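Local coordinates for protein acyl-coenzyme A oxidase acox-1.1 (Caenorhabditis elegans, PDB 5K3H) that catalyses the FAD-dependent desaturation of acyl-CoA to (2E)-enoyl-CoA with release of hydrogen peroxide, the first step of peroxisomal beta-oxidation, at residues N5-E10 against A18-A23; M119-L124 against K135-A140; L504-K509 against V529-A534; M66-K71 against A244-D249. All coordinates share one frame; numbering follows the deposited sequence.

Contact 1: residues N5-E10 against A18-A23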
loop_
_atom_site.group_PDB
_atom_site.type_symbol
_atom_site.label_atom_id
_atom_site.label_comp_id
_atom_site.label_asym_id
_atom_site.label_seq_id
_atom_site.Cartn_x
_atom_site.Cartn_y
_atom_site.Cartn_z
ATOM N N ASN B 5 -32.038 -9.930 3.491
ATOM C CA ASN B 5 -30.694 -10.243 3.002
ATOM C C ASN B 5 -30.710 -11.638 2.374
ATOM O O ASN B 5 -31.034 -12.630 3.040
ATOM C CB ASN B 5 -29.655 -10.119 4.127
ATOM C CG ASN B 5 -28.229 -10.440 3.662
ATOM O OD1 ASN B 5 -27.953 -11.547 3.185
ATOM N ND2 ASN B 5 -27.316 -9.466 3.792
ATOM N N LYS B 6 -30.434 -11.703 1.074
ATOM C CA LYS B 6 -30.558 -12.939 0.309
ATOM C C LYS B 6 -29.312 -13.802 0.367
ATOM O O LYS B 6 -29.269 -14.836 -0.314
ATOM C CB LYS B 6 -30.892 -12.632 -1.161
ATOM C CG LYS B 6 -32.208 -11.915 -1.330
ATOM C CD LYS B 6 -33.311 -12.755 -0.744
ATOM C CE LYS B 6 -34.660 -12.188 -1.069
ATOM N NZ LYS B 6 -34.934 -10.954 -0.288
ATOM N N THR B 7 -28.279 -13.381 1.105
ATOM C CA THR B 7 -27.053 -14.162 1.205
ATOM C C THR B 7 -27.036 -15.112 2.411
ATOM O O THR B 7 -26.262 -16.081 2.408
ATOM C CB THR B 7 -25.867 -13.196 1.224
ATOM O OG1 THR B 7 -25.933 -12.382 0.049
ATOM C CG2 THR B 7 -24.546 -13.922 1.241
ATOM N N ILE B 8 -27.928 -14.912 3.393
ATOM C CA ILE B 8 -27.990 -15.790 4.555
ATOM C C ILE B 8 -28.270 -17.219 4.102
ATOM O O ILE B 8 -29.123 -17.455 3.238
ATOM C CB ILE B 8 -29.092 -15.306 5.518
ATOM C CG1 ILE B 8 -28.815 -13.882 6.018
ATOM C CG2 ILE B 8 -29.285 -16.276 6.711
ATOM C CD1 ILE B 8 -30.034 -13.244 6.674
ATOM N N GLN B 9 -27.564 -18.186 4.687
ATOM C CA GLN B 9 -27.888 -19.595 4.506
ATOM C C GLN B 9 -27.924 -20.282 5.867
ATOM O O GLN B 9 -27.276 -19.828 6.813
ATOM C CB GLN B 9 -26.873 -20.306 3.594
ATOM C CG GLN B 9 -26.947 -19.905 2.131
ATOM C CD GLN B 9 -25.969 -20.678 1.274
ATOM O OE1 GLN B 9 -25.677 -21.848 1.541
ATOM N NE2 GLN B 9 -25.431 -20.021 0.250
ATOM N N GLU B 10 -28.710 -21.360 5.986
ATOM C CA GLU B 10 -28.666 -22.145 7.217
ATOM C C GLU B 10 -27.249 -22.625 7.504
ATOM O O GLU B 10 -26.547 -23.102 6.612
ATOM C CB GLU B 10 -29.601 -23.340 7.141
ATOM C CG GLU B 10 -30.979 -23.066 7.691
ATOM C CD GLU B 10 -31.088 -23.290 9.192
ATOM O OE1 GLU B 10 -30.334 -24.117 9.764
ATOM O OE2 GLU B 10 -31.972 -22.655 9.805
ATOM N N ALA B 18 -26.160 -12.579 12.305
ATOM C CA ALA B 18 -26.750 -11.507 13.105
ATOM C C ALA B 18 -26.592 -10.147 12.427
ATOM O O ALA B 18 -27.502 -9.307 12.483
ATOM C CB ALA B 18 -26.117 -11.465 14.495
ATOM N N GLU B 19 -25.456 -9.912 11.769
ATOM C CA GLU B 19 -25.261 -8.651 11.064
ATOM C C GLU B 19 -26.088 -8.568 9.786
ATOM O O GLU B 19 -26.308 -7.467 9.267
ATOM C CB GLU B 19 -23.786 -8.442 10.736
ATOM C CG GLU B 19 -22.876 -8.315 11.954
ATOM C CD GLU B 19 -23.288 -7.164 12.849
ATOM O OE1 GLU B 19 -23.753 -6.113 12.310
ATOM O OE2 GLU B 19 -23.164 -7.317 14.097
ATOM N N ARG B 20 -26.518 -9.705 9.249
ATOM C CA ARG B 20 -27.330 -9.714 8.046
ATOM C C ARG B 20 -28.810 -9.545 8.349
ATOM O O ARG B 20 -29.534 -8.927 7.549
ATOM C CB ARG B 20 -27.073 -11.008 7.264
ATOM C CG ARG B 20 -25.648 -11.059 6.667
ATOM C CD ARG B 20 -25.318 -12.391 5.971
ATOM N NE ARG B 20 -24.201 -12.268 5.025
ATOM C CZ ARG B 20 -23.327 -13.238 4.758
ATOM N NH1 ARG B 20 -23.400 -14.422 5.352
ATOM N NH2 ARG B 20 -22.380 -13.036 3.872
ATOM N N LEU B 21 -29.259 -10.037 9.511
ATOM C CA LEU B 21 -30.672 -9.970 9.874
ATOM C C LEU B 21 -31.166 -8.549 10.088
ATOM O O LEU B 21 -32.374 -8.317 9.997
ATOM C CB LEU B 21 -30.935 -10.807 11.129
ATOM C CG LEU B 21 -30.860 -12.321 10.889
ATOM C CD1 LEU B 21 -30.942 -13.067 12.205
ATOM C CD2 LEU B 21 -31.944 -12.761 9.930
ATOM N N THR B 22 -30.268 -7.588 10.332
ATOM C CA THR B 22 -30.644 -6.196 10.535
ATOM C C THR B 22 -30.823 -5.427 9.218
ATOM O O THR B 22 -31.128 -4.223 9.247
ATOM C CB THR B 22 -29.610 -5.510 11.456
ATOM O OG1 THR B 22 -28.278 -5.658 10.937
ATOM C CG2 THR B 22 -29.656 -6.088 12.883
ATOM N N ALA B 23 -30.704 -6.084 8.064
ATOM C CA ALA B 23 -30.941 -5.390 6.795
ATOM C C ALA B 23 -32.344 -4.797 6.748
ATOM O O ALA B 23 -33.322 -5.438 7.137
ATOM C CB ALA B 23 -30.736 -6.333 5.607
HETATM O O HOH W 1 -32.184 -9.887 6.503
#
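This is a loop-on-helix contact near the N-terminus. The coil 5-10 lies against the C-terminal part of helix 14-21, which follows it in the chain. An Asx turn shapes the loop. Asn5 has CG anti to the backbone N (chi1 180°), and its OD1 accepts from Thr7 N at 2.8 Å. The donor stands above the carbonyl plane. Ile8 N adds a weak bond to the same OD1. The rest of the amide lies obliquely on the aliphatic part of Arg20, with Asn5 ND2 3.7 Å from Arg20 CG. That ND2 is held by Ser613 and Asp616 of helix 590-616. Asp616 also forms a salt bridge with Arg20 NE, so one carboxylate serves both segments. An alanine at Asn5 would probably loosen the turn, since the acceptor for Thr7 N and the donor to Ser613 and Asp616 would go. Ile8 slides past Arg20 with CG1 3.6 Å from Arg20 CB, and its CD1 reaches Leu21 CD2. One water bridges the backbones, accepting from Asn5 N and donating to Arg20 O. Arg20 O also accepts from Ala23 N at 3.1 Å. Thr7 CG2 sits 3.5 Å above one face of the Arg20 guanidinium, offset toward NH2.

Contact 2: residues M119-L124 against K135-A140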
loop_
_atom_site.group_PDB
_atom_site.type_symbol
_atom_site.label_atom_id
_atom_site.label_comp_id
_atom_site.label_asym_id
_atom_site.label_seq_id
_atom_site.Cartn_x
_atom_site.Cartn_y
_atom_site.Cartn_z
ATOM N N MET B 119 -7.391 -3.855 -25.224
ATOM C CA MET B 119 -6.761 -2.871 -26.095
ATOM C C MET B 119 -6.657 -3.323 -27.541
ATOM O O MET B 119 -6.894 -2.522 -28.442
ATOM C CB MET B 119 -5.338 -2.536 -25.594
ATOM C CG MET B 119 -5.257 -1.706 -24.315
ATOM S SD MET B 119 -6.113 -0.124 -24.391
ATOM C CE MET B 119 -5.542 0.528 -25.951
ATOM N N PHE B 120 -6.281 -4.575 -27.795
ATOM C CA PHE B 120 -6.011 -5.000 -29.167
ATOM C C PHE B 120 -7.245 -4.834 -30.042
ATOM O O PHE B 120 -7.239 -4.074 -31.025
ATOM C CB PHE B 120 -5.547 -6.459 -29.162
ATOM C CG PHE B 120 -5.115 -6.984 -30.497
ATOM C CD1 PHE B 120 -4.111 -6.358 -31.214
ATOM C CD2 PHE B 120 -5.653 -8.162 -30.998
ATOM C CE1 PHE B 120 -3.680 -6.875 -32.441
ATOM C CE2 PHE B 120 -5.227 -8.693 -32.209
ATOM C CZ PHE B 120 -4.240 -8.049 -32.934
ATOM N N ILE B 121 -8.336 -5.511 -29.676
ATOM C CA ILE B 121 -9.560 -5.433 -30.470
ATOM C C ILE B 121 -10.107 -4.008 -30.476
ATOM O O ILE B 121 -10.468 -3.509 -31.563
ATOM C CB ILE B 121 -10.564 -6.488 -30.005
ATOM C CG1 ILE B 121 -10.161 -7.849 -30.559
ATOM C CG2 ILE B 121 -11.975 -6.121 -30.394
ATOM C CD1 ILE B 121 -10.751 -9.026 -29.818
ATOM N N PRO B 122 -10.162 -3.281 -29.345
ATOM C CA PRO B 122 -10.595 -1.870 -29.441
ATOM C C PRO B 122 -9.759 -1.038 -30.401
ATOM O O PRO B 122 -10.310 -0.197 -31.125
ATOM C CB PRO B 122 -10.494 -1.378 -27.990
ATOM C CG PRO B 122 -10.816 -2.601 -27.192
ATOM C CD PRO B 122 -10.135 -3.739 -27.946
ATOM N N ALA B 123 -8.444 -1.252 -30.450
ATOM C CA ALA B 123 -7.624 -0.504 -31.397
ATOM C C ALA B 123 -7.991 -0.854 -32.844
ATOM O O ALA B 123 -8.042 0.025 -33.712
ATOM C CB ALA B 123 -6.146 -0.751 -31.104
ATOM N N LEU B 124 -8.259 -2.135 -33.125
ATOM C CA LEU B 124 -8.681 -2.527 -34.470
ATOM C C LEU B 124 -10.008 -1.892 -34.864
ATOM O O LEU B 124 -10.170 -1.452 -36.006
ATOM C CB LEU B 124 -8.779 -4.047 -34.582
ATOM C CG LEU B 124 -7.447 -4.775 -34.598
ATOM C CD1 LEU B 124 -7.653 -6.268 -34.527
ATOM C CD2 LEU B 124 -6.746 -4.383 -35.893
ATOM N N LYS B 135 -9.779 -8.371 -42.322
ATOM C CA LYS B 135 -8.588 -9.205 -42.351
ATOM C C LYS B 135 -8.044 -9.535 -40.959
ATOM O O LYS B 135 -7.698 -10.698 -40.699
ATOM C CB LYS B 135 -7.487 -8.492 -43.141
ATOM C CG LYS B 135 -6.212 -9.319 -43.343
ATOM C CD LYS B 135 -5.114 -8.519 -44.077
ATOM C CE LYS B 135 -5.477 -8.196 -45.533
ATOM N NZ LYS B 135 -4.306 -7.516 -46.195
ATOM N N TRP B 136 -8.026 -8.576 -40.033
ATOM C CA TRP B 136 -7.424 -8.771 -38.709
ATOM C C TRP B 136 -8.419 -8.851 -37.557
ATOM O O TRP B 136 -8.243 -9.671 -36.651
ATOM C CB TRP B 136 -6.410 -7.656 -38.428
ATOM C CG TRP B 136 -5.219 -7.729 -39.332
ATOM C CD1 TRP B 136 -4.449 -8.831 -39.585
ATOM C CD2 TRP B 136 -4.655 -6.665 -40.104
ATOM N NE1 TRP B 136 -3.443 -8.518 -40.461
ATOM C CE2 TRP B 136 -3.545 -7.193 -40.796
ATOM C CE3 TRP B 136 -4.972 -5.310 -40.271
ATOM C CZ2 TRP B 136 -2.751 -6.418 -41.646
ATOM C CZ3 TRP B 136 -4.179 -4.540 -41.122
ATOM C CH2 TRP B 136 -3.087 -5.100 -41.798
ATOM N N LEU B 137 -9.450 -8.002 -37.556
ATOM C CA LEU B 137 -10.401 -7.985 -36.450
ATOM C C LEU B 137 -11.166 -9.298 -36.354
ATOM O O LEU B 137 -11.455 -9.774 -35.248
ATOM C CB LEU B 137 -11.363 -6.809 -36.601
ATOM C CG LEU B 137 -12.492 -6.675 -35.579
ATOM C CD1 LEU B 137 -11.971 -6.649 -34.141
ATOM C CD2 LEU B 137 -13.264 -5.428 -35.905
ATOM N N ILE B 138 -11.520 -9.891 -37.500
ATOM C CA ILE B 138 -12.244 -11.160 -37.490
ATOM C C ILE B 138 -11.399 -12.260 -36.855
ATOM O O ILE B 138 -11.878 -13.028 -36.014
ATOM C CB ILE B 138 -12.668 -11.551 -38.920
ATOM C CG1 ILE B 138 -13.618 -10.516 -39.534
ATOM C CG2 ILE B 138 -13.284 -12.946 -38.930
ATOM C CD1 ILE B 138 -14.855 -10.208 -38.709
ATOM N N ARG B 139 -10.131 -12.357 -37.243
ATOM C CA ARG B 139 -9.266 -13.363 -36.636
ATOM C C ARG B 139 -9.116 -13.121 -35.138
ATOM O O ARG B 139 -9.149 -14.070 -34.337
ATOM C CB ARG B 139 -7.899 -13.351 -37.320
ATOM C CG ARG B 139 -7.899 -13.734 -38.786
ATOM C CD ARG B 139 -6.467 -14.009 -39.249
ATOM N NE ARG B 139 -5.905 -15.266 -38.753
ATOM C CZ ARG B 139 -4.599 -15.504 -38.665
ATOM N NH1 ARG B 139 -3.728 -14.563 -39.013
ATOM N NH2 ARG B 139 -4.160 -16.672 -38.219
ATOM N N ALA B 140 -9.002 -11.849 -34.735
ATOM C CA ALA B 140 -8.873 -11.537 -33.319
ATOM C C ALA B 140 -10.133 -11.943 -32.571
ATOM O O ALA B 140 -10.059 -12.598 -31.526
ATOM C CB ALA B 140 -8.565 -10.052 -33.128
#
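Ala140 O takes one side-chain hydrogen bond, from His116 NE2 of helix 114-127. This ties one end of an antiparallel helical hairpin in the acyl-CoA oxidase N-terminal family region; Leu124 O takes a second cross-arm bond, from Gln133 NE2. The axes of 119-124 and 135-140 approach to 9.9 Å and cross at -148°. Contacts between the segments are apolar. Ala140 CB meets Phe120 CE2 and Ile121 CG1, each at 3.7 Å, and Leu124 CD1. Ile121 straddles the gap: CG2 meets Leu137 CD1 at 3.8 Å, while CD1 lies beside the Ala140 carbonyl. An alanine at Ile121 would probably leave Leu137 and Ala140 poorly packed, because both branches would go. Leu124 CD1 lies 3.8 Å from Leu137 CA and over one face of the Phe120 ring, offset toward the rim. Helix 114-127 is kinked at Pro122, whose N has no proton. The Phe120 side chain is about 6 Å from that of Tyr149, an FAD-site residue. Beneath the hairpin, Phe120, Leu124 and Trp136 touch Met219 of strand 211-221, and Phe120 also touches strand 199-208.

Contact 3: residues L504-K509 against V529-A534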
loop_
_atom_site.group_PDB
_atom_site.type_symbol
_atom_site.label_atom_id
_atom_site.label_comp_id
_atom_site.label_asym_id
_atom_site.label_seq_id
_atom_site.Cartn_x
_atom_site.Cartn_y
_atom_site.Cartn_z
ATOM N N LEU B 504 -9.585 29.076 -8.786
ATOM C CA LEU B 504 -9.213 30.447 -9.123
ATOM C C LEU B 504 -7.909 30.853 -8.433
ATOM O O LEU B 504 -7.090 31.585 -9.010
ATOM C CB LEU B 504 -10.346 31.398 -8.738
ATOM C CG LEU B 504 -11.738 31.040 -9.287
ATOM C CD1 LEU B 504 -12.772 32.029 -8.747
ATOM C CD2 LEU B 504 -11.827 30.936 -10.813
ATOM N N LYS B 505 -7.699 30.397 -7.194
ATOM C CA LYS B 505 -6.468 30.744 -6.493
ATOM C C LYS B 505 -5.255 30.200 -7.239
ATOM O O LYS B 505 -4.311 30.942 -7.554
ATOM C CB LYS B 505 -6.517 30.189 -5.072
ATOM C CG LYS B 505 -5.259 30.454 -4.287
ATOM C CD LYS B 505 -5.247 29.763 -2.934
ATOM C CE LYS B 505 -3.926 30.044 -2.213
ATOM N NZ LYS B 505 -4.037 29.781 -0.765
ATOM N N ALA B 506 -5.306 28.921 -7.619
ATOM C CA ALA B 506 -4.182 28.307 -8.311
ATOM C C ALA B 506 -3.963 28.928 -9.681
ATOM O O ALA B 506 -2.819 29.161 -10.082
ATOM C CB ALA B 506 -4.421 26.805 -8.452
ATOM N N ALA B 507 -5.041 29.222 -10.409
ATOM C CA ALA B 507 -4.874 29.849 -11.719
ATOM C C ALA B 507 -4.272 31.247 -11.583
ATOM O O ALA B 507 -3.349 31.612 -12.325
ATOM C CB ALA B 507 -6.211 29.862 -12.470
ATOM N N ASN B 508 -4.728 32.021 -10.597
ATOM C CA ASN B 508 -4.157 33.344 -10.387
ATOM C C ASN B 508 -2.703 33.268 -9.951
ATOM O O ASN B 508 -1.925 34.180 -10.263
ATOM C CB ASN B 508 -4.970 34.131 -9.369
ATOM C CG ASN B 508 -6.240 34.664 -9.964
ATOM O OD1 ASN B 508 -6.305 34.893 -11.175
ATOM N ND2 ASN B 508 -7.246 34.891 -9.134
ATOM N N LYS B 509 -2.311 32.205 -9.236
ATOM C CA LYS B 509 -0.890 32.031 -8.931
ATOM C C LYS B 509 -0.087 31.861 -10.220
ATOM O O LYS B 509 0.967 32.481 -10.400
ATOM C CB LYS B 509 -0.673 30.838 -7.998
ATOM C CG LYS B 509 0.812 30.574 -7.732
ATOM C CD LYS B 509 1.053 29.321 -6.881
ATOM C CE LYS B 509 2.537 29.187 -6.513
ATOM N NZ LYS B 509 2.780 28.029 -5.593
ATOM N N VAL B 529 1.583 22.050 -7.822
ATOM C CA VAL B 529 0.974 21.384 -6.666
ATOM C C VAL B 529 -0.377 22.003 -6.346
ATOM O O VAL B 529 -1.341 21.302 -6.041
ATOM C CB VAL B 529 1.900 21.446 -5.438
ATOM C CG1 VAL B 529 1.190 20.883 -4.227
ATOM C CG2 VAL B 529 3.175 20.722 -5.681
ATOM N N GLU B 530 -0.458 23.333 -6.361
ATOM C CA GLU B 530 -1.742 23.996 -6.155
ATOM C C GLU B 530 -2.709 23.677 -7.286
ATOM O O GLU B 530 -3.915 23.578 -7.059
ATOM C CB GLU B 530 -1.546 25.521 -6.039
ATOM C CG GLU B 530 -0.722 25.976 -4.824
ATOM C CD GLU B 530 -1.408 25.736 -3.482
ATOM O OE1 GLU B 530 -2.602 26.016 -3.370
ATOM O OE2 GLU B 530 -0.761 25.277 -2.522
ATOM N N LEU B 531 -2.204 23.537 -8.512
ATOM C CA LEU B 531 -3.076 23.257 -9.646
ATOM C C LEU B 531 -3.676 21.865 -9.547
ATOM O O LEU B 531 -4.834 21.660 -9.909
ATOM C CB LEU B 531 -2.297 23.411 -10.953
ATOM C CG LEU B 531 -1.824 24.809 -11.387
ATOM C CD1 LEU B 531 -0.730 24.716 -12.480
ATOM C CD2 LEU B 531 -3.014 25.652 -11.862
ATOM N N ASN B 532 -2.902 20.890 -9.059
ATOM C CA ASN B 532 -3.433 19.539 -8.895
ATOM C C ASN B 532 -4.481 19.464 -7.800
ATOM O O ASN B 532 -5.455 18.707 -7.923
ATOM C CB ASN B 532 -2.317 18.554 -8.576
ATOM C CG ASN B 532 -1.632 18.067 -9.792
ATOM O OD1 ASN B 532 -1.990 18.430 -10.910
ATOM N ND2 ASN B 532 -0.674 17.187 -9.599
ATOM N N ARG B 533 -4.277 20.204 -6.702
ATOM C CA ARG B 533 -5.285 20.264 -5.650
ATOM C C ARG B 533 -6.639 20.673 -6.220
ATOM O O ARG B 533 -7.676 20.105 -5.853
ATOM C CB ARG B 533 -4.837 21.233 -4.552
ATOM C CG ARG B 533 -3.701 20.700 -3.689
ATOM C CD ARG B 533 -3.152 21.717 -2.665
ATOM N NE ARG B 533 -2.131 21.058 -1.838
ATOM C CZ ARG B 533 -1.162 21.673 -1.173
ATOM N NH1 ARG B 533 -1.058 22.996 -1.214
ATOM N NH2 ARG B 533 -0.286 20.960 -0.474
ATOM N N ALA B 534 -6.641 21.642 -7.138
ATOM C CA ALA B 534 -7.879 22.089 -7.760
ATOM C C ALA B 534 -8.516 20.988 -8.598
ATOM O O ALA B 534 -9.748 20.831 -8.603
ATOM C CB ALA B 534 -7.596 23.309 -8.618
HETATM O O HOH W 2 -4.406 26.542 -1.108
HETATM O O HOH W 3 2.205 25.177 -6.032
#
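The Arg533 guanidinium has Val529 CG1 over the centre of one face, 3.9 Å above the plane. Arg533 NH1 forms a salt bridge to Glu530 OE2 at 2.6 Å. Glu530 is the other flat group. Its CG is anti to the carbonyl carbon and the chain bends at chi2, which turns the carboxylate toward Arg533. OE2 also bonds Tyr601 OH of the second subunit, and OE1 accepts from Gln502 NE2. A water 2.9 Å from Glu530 OE1 donates to it and is weakly joined to Lys505 NZ. Several polar partners thus fix this buried carboxylate, and the charges around it would be expected to keep it ionised. The backbones come close at Ala506. Ala506 CB lies 3.6 Å from Glu530 O and 3.9 Å from Leu531 CD2. The small side chain lets the antiparallel helices approach to 8.5 Å, crossing at -153°. Lys509 runs extended across Glu530 at about a right angle, and its NZ bonds a water that also accepts from Glu530 N. The main partners of the lysines are Asp594 of the second subunit for Lys505 NZ and Lys526 O for Lys509 NZ. Arg533 and Ala534 belong to the ATP site shared between the subunits. The contact joins helices 489-515 and 520-553 of the C-terminal acyl-CoA oxidase family region. Leu531 rests on Val449 of helix 437-456, and Tyr601 of the second subunit packs on Lys509, Val529 and Arg533.

Contact 4: residues M66-K71 against A244-D249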
loop_
_atom_site.group_PDB
_atom_site.type_symbol
_atom_site.label_atom_id
_atom_site.label_comp_id
_atom_site.label_asym_id
_atom_site.label_seq_id
_atom_site.Cartn_x
_atom_site.Cartn_y
_atom_site.Cartn_z
ATOM N N MET B 66 0.373 -21.156 -5.610
ATOM C CA MET B 66 1.001 -21.470 -6.880
ATOM C C MET B 66 2.173 -20.532 -7.173
ATOM O O MET B 66 2.124 -19.333 -6.884
ATOM C CB MET B 66 -0.023 -21.344 -8.006
ATOM C CG MET B 66 -1.218 -22.272 -7.941
ATOM S SD MET B 66 -2.252 -21.955 -9.402
ATOM C CE MET B 66 -3.741 -22.890 -9.110
ATOM N N THR B 67 3.214 -21.074 -7.803
ATOM C CA THR B 67 4.249 -20.217 -8.358
ATOM C C THR B 67 3.703 -19.458 -9.570
ATOM O O THR B 67 2.612 -19.753 -10.083
ATOM C CB THR B 67 5.471 -21.045 -8.754
ATOM O OG1 THR B 67 5.098 -21.935 -9.814
ATOM C CG2 THR B 67 5.932 -21.885 -7.583
ATOM N N ARG B 68 4.482 -18.470 -10.034
ATOM C CA ARG B 68 4.090 -17.711 -11.222
ATOM C C ARG B 68 3.912 -18.627 -12.426
ATOM O O ARG B 68 2.940 -18.503 -13.186
ATOM C CB ARG B 68 5.124 -16.627 -11.545
ATOM C CG ARG B 68 4.618 -15.695 -12.624
ATOM C CD ARG B 68 5.570 -14.584 -13.068
ATOM N NE ARG B 68 4.846 -13.728 -14.007
ATOM C CZ ARG B 68 5.360 -12.717 -14.692
ATOM N NH1 ARG B 68 6.641 -12.381 -14.567
ATOM N NH2 ARG B 68 4.568 -12.024 -15.494
ATOM N N GLU B 69 4.861 -19.545 -12.625
ATOM C CA GLU B 69 4.769 -20.488 -13.738
ATOM C C GLU B 69 3.496 -21.327 -13.660
ATOM O O GLU B 69 2.820 -21.535 -14.675
ATOM C CB GLU B 69 6.019 -21.366 -13.757
ATOM C CG GLU B 69 7.273 -20.612 -14.215
ATOM C CD GLU B 69 7.903 -19.686 -13.156
ATOM O OE1 GLU B 69 7.482 -19.666 -11.965
ATOM O OE2 GLU B 69 8.819 -18.933 -13.562
ATOM N N GLU B 70 3.135 -21.789 -12.454
ATOM C CA GLU B 70 1.917 -22.581 -12.291
ATOM C C GLU B 70 0.664 -21.743 -12.548
ATOM O O GLU B 70 -0.299 -22.226 -13.155
ATOM C CB GLU B 70 1.880 -23.188 -10.888
ATOM C CG GLU B 70 2.943 -24.231 -10.619
ATOM C CD GLU B 70 3.071 -24.548 -9.131
ATOM O OE1 GLU B 70 2.410 -23.858 -8.312
ATOM O OE2 GLU B 70 3.849 -25.470 -8.763
ATOM N N LYS B 71 0.655 -20.485 -12.097
ATOM C CA LYS B 71 -0.508 -19.632 -12.329
ATOM C C LYS B 71 -0.759 -19.435 -13.819
ATOM O O LYS B 71 -1.908 -19.471 -14.273
ATOM C CB LYS B 71 -0.319 -18.268 -11.653
ATOM C CG LYS B 71 -0.320 -18.244 -10.135
ATOM C CD LYS B 71 0.087 -16.845 -9.685
ATOM C CE LYS B 71 0.469 -16.792 -8.212
ATOM N NZ LYS B 71 -0.450 -15.971 -7.402
ATOM N N ALA B 244 2.287 -7.356 -8.379
ATOM C CA ALA B 244 1.033 -8.088 -8.449
ATOM C C ALA B 244 0.736 -8.307 -9.925
ATOM O O ALA B 244 1.539 -7.949 -10.793
ATOM C CB ALA B 244 -0.094 -7.341 -7.716
ATOM N N TYR B 245 -0.418 -8.906 -10.211
ATOM C CA TYR B 245 -0.879 -9.020 -11.597
ATOM C C TYR B 245 0.079 -9.870 -12.433
ATOM O O TYR B 245 0.369 -9.550 -13.583
ATOM C CB TYR B 245 -1.034 -7.625 -12.209
ATOM C CG TYR B 245 -1.997 -7.566 -13.357
ATOM C CD1 TYR B 245 -3.290 -8.049 -13.208
ATOM C CD2 TYR B 245 -1.640 -6.984 -14.566
ATOM C CE1 TYR B 245 -4.197 -7.990 -14.238
ATOM C CE2 TYR B 245 -2.556 -6.907 -15.620
ATOM C CZ TYR B 245 -3.833 -7.418 -15.443
ATOM O OH TYR B 245 -4.766 -7.363 -16.459
ATOM N N ASN B 246 0.596 -10.945 -11.846
ATOM C CA ASN B 246 1.757 -11.622 -12.407
ATOM C C ASN B 246 1.416 -12.699 -13.427
ATOM O O ASN B 246 2.337 -13.279 -14.014
ATOM C CB ASN B 246 2.601 -12.206 -11.286
ATOM C CG ASN B 246 3.519 -11.167 -10.681
ATOM O OD1 ASN B 246 4.385 -10.633 -11.376
ATOM N ND2 ASN B 246 3.331 -10.858 -9.392
ATOM N N ILE B 247 0.128 -12.965 -13.670
ATOM C CA ILE B 247 -0.251 -13.873 -14.745
ATOM C C ILE B 247 -0.143 -13.190 -16.102
ATOM O O ILE B 247 -0.001 -13.869 -17.125
ATOM C CB ILE B 247 -1.658 -14.438 -14.472
ATOM C CG1 ILE B 247 -1.664 -15.179 -13.125
ATOM C CG2 ILE B 247 -2.138 -15.313 -15.632
ATOM C CD1 ILE B 247 -2.997 -15.798 -12.698
ATOM N N VAL B 248 -0.215 -11.863 -16.135
ATOM C CA VAL B 248 0.036 -11.095 -17.346
ATOM C C VAL B 248 1.537 -11.018 -17.574
ATOM O O VAL B 248 2.298 -10.588 -16.699
ATOM C CB VAL B 248 -0.588 -9.697 -17.239
ATOM C CG1 VAL B 248 -0.028 -8.768 -18.330
ATOM C CG2 VAL B 248 -2.094 -9.798 -17.354
ATOM N N ASP B 249 1.963 -11.413 -18.767
ATOM C CA ASP B 249 3.367 -11.449 -19.158
ATOM C C ASP B 249 3.704 -10.144 -19.884
ATOM O O ASP B 249 3.762 -10.056 -21.117
ATOM C CB ASP B 249 3.609 -12.680 -20.021
ATOM C CG ASP B 249 2.564 -12.807 -21.141
ATOM O OD1 ASP B 249 1.359 -12.974 -20.812
ATOM O OD2 ASP B 249 2.934 -12.713 -22.346
#
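Arg68 holds CG anti to the backbone N (chi1 -171°) and stays extended from CG to NE, so the guanidinium reaches straight out to the loop 244-249. It closes on Asn246 O. Arg68 NE donates to that oxygen at a short 2.5 Å, in the carbonyl plane and on a lone pair, with an N-H...O angle of 144°. Arg68 NH2 adds a weak bond to the same atom. Asn246 OD1, held in place by Lys242 N, stands over the centre of one guanidinium face, with the amide and guanidinium planes 67° apart. Val248 O lies at the guanidinium edge, 2.9 Å from Arg68 NH2. The loop contains a type I beta turn from Tyr245 to Val248. The helix that meets it starts with a capping box: Thr67 OG1 accepts from Glu70 N at 3.3 Å, and Glu70 OE1 accepts from Thr67 N at 2.9 Å. One turn on from Arg68, Lys71 CB packs 3.7 Å from Ile247 CG1. The Lys71 chain then leads away to a salt bridge with Glu109. Leu649 of the second subunit packs on Arg68, and the Val248 side chain lies about 4 Å from Gly191, part of the FAD site shared between the subunits.

How the contacts relate
Contact 1 comes first and closes before the others open. Contact 4 then opens at 66-71 and closes at 244-249, with contact 2 nested inside that long loop. Contact 3 follows in the C-terminal part of the chain. Contacts 2 and 4 are the closest pair, with nearest atoms about 10 Å apart. Helix 114-127 links them, since it carries one arm of contact 2 and touches the loop of contact 4. Both lie near residues of the FAD site. Contact 3 is in the C-terminal helices, about 42 Å from contact 4 between centres and across the chain's centre. Both touch the second subunit. Contact 1 stands apart, away from the annotated sites.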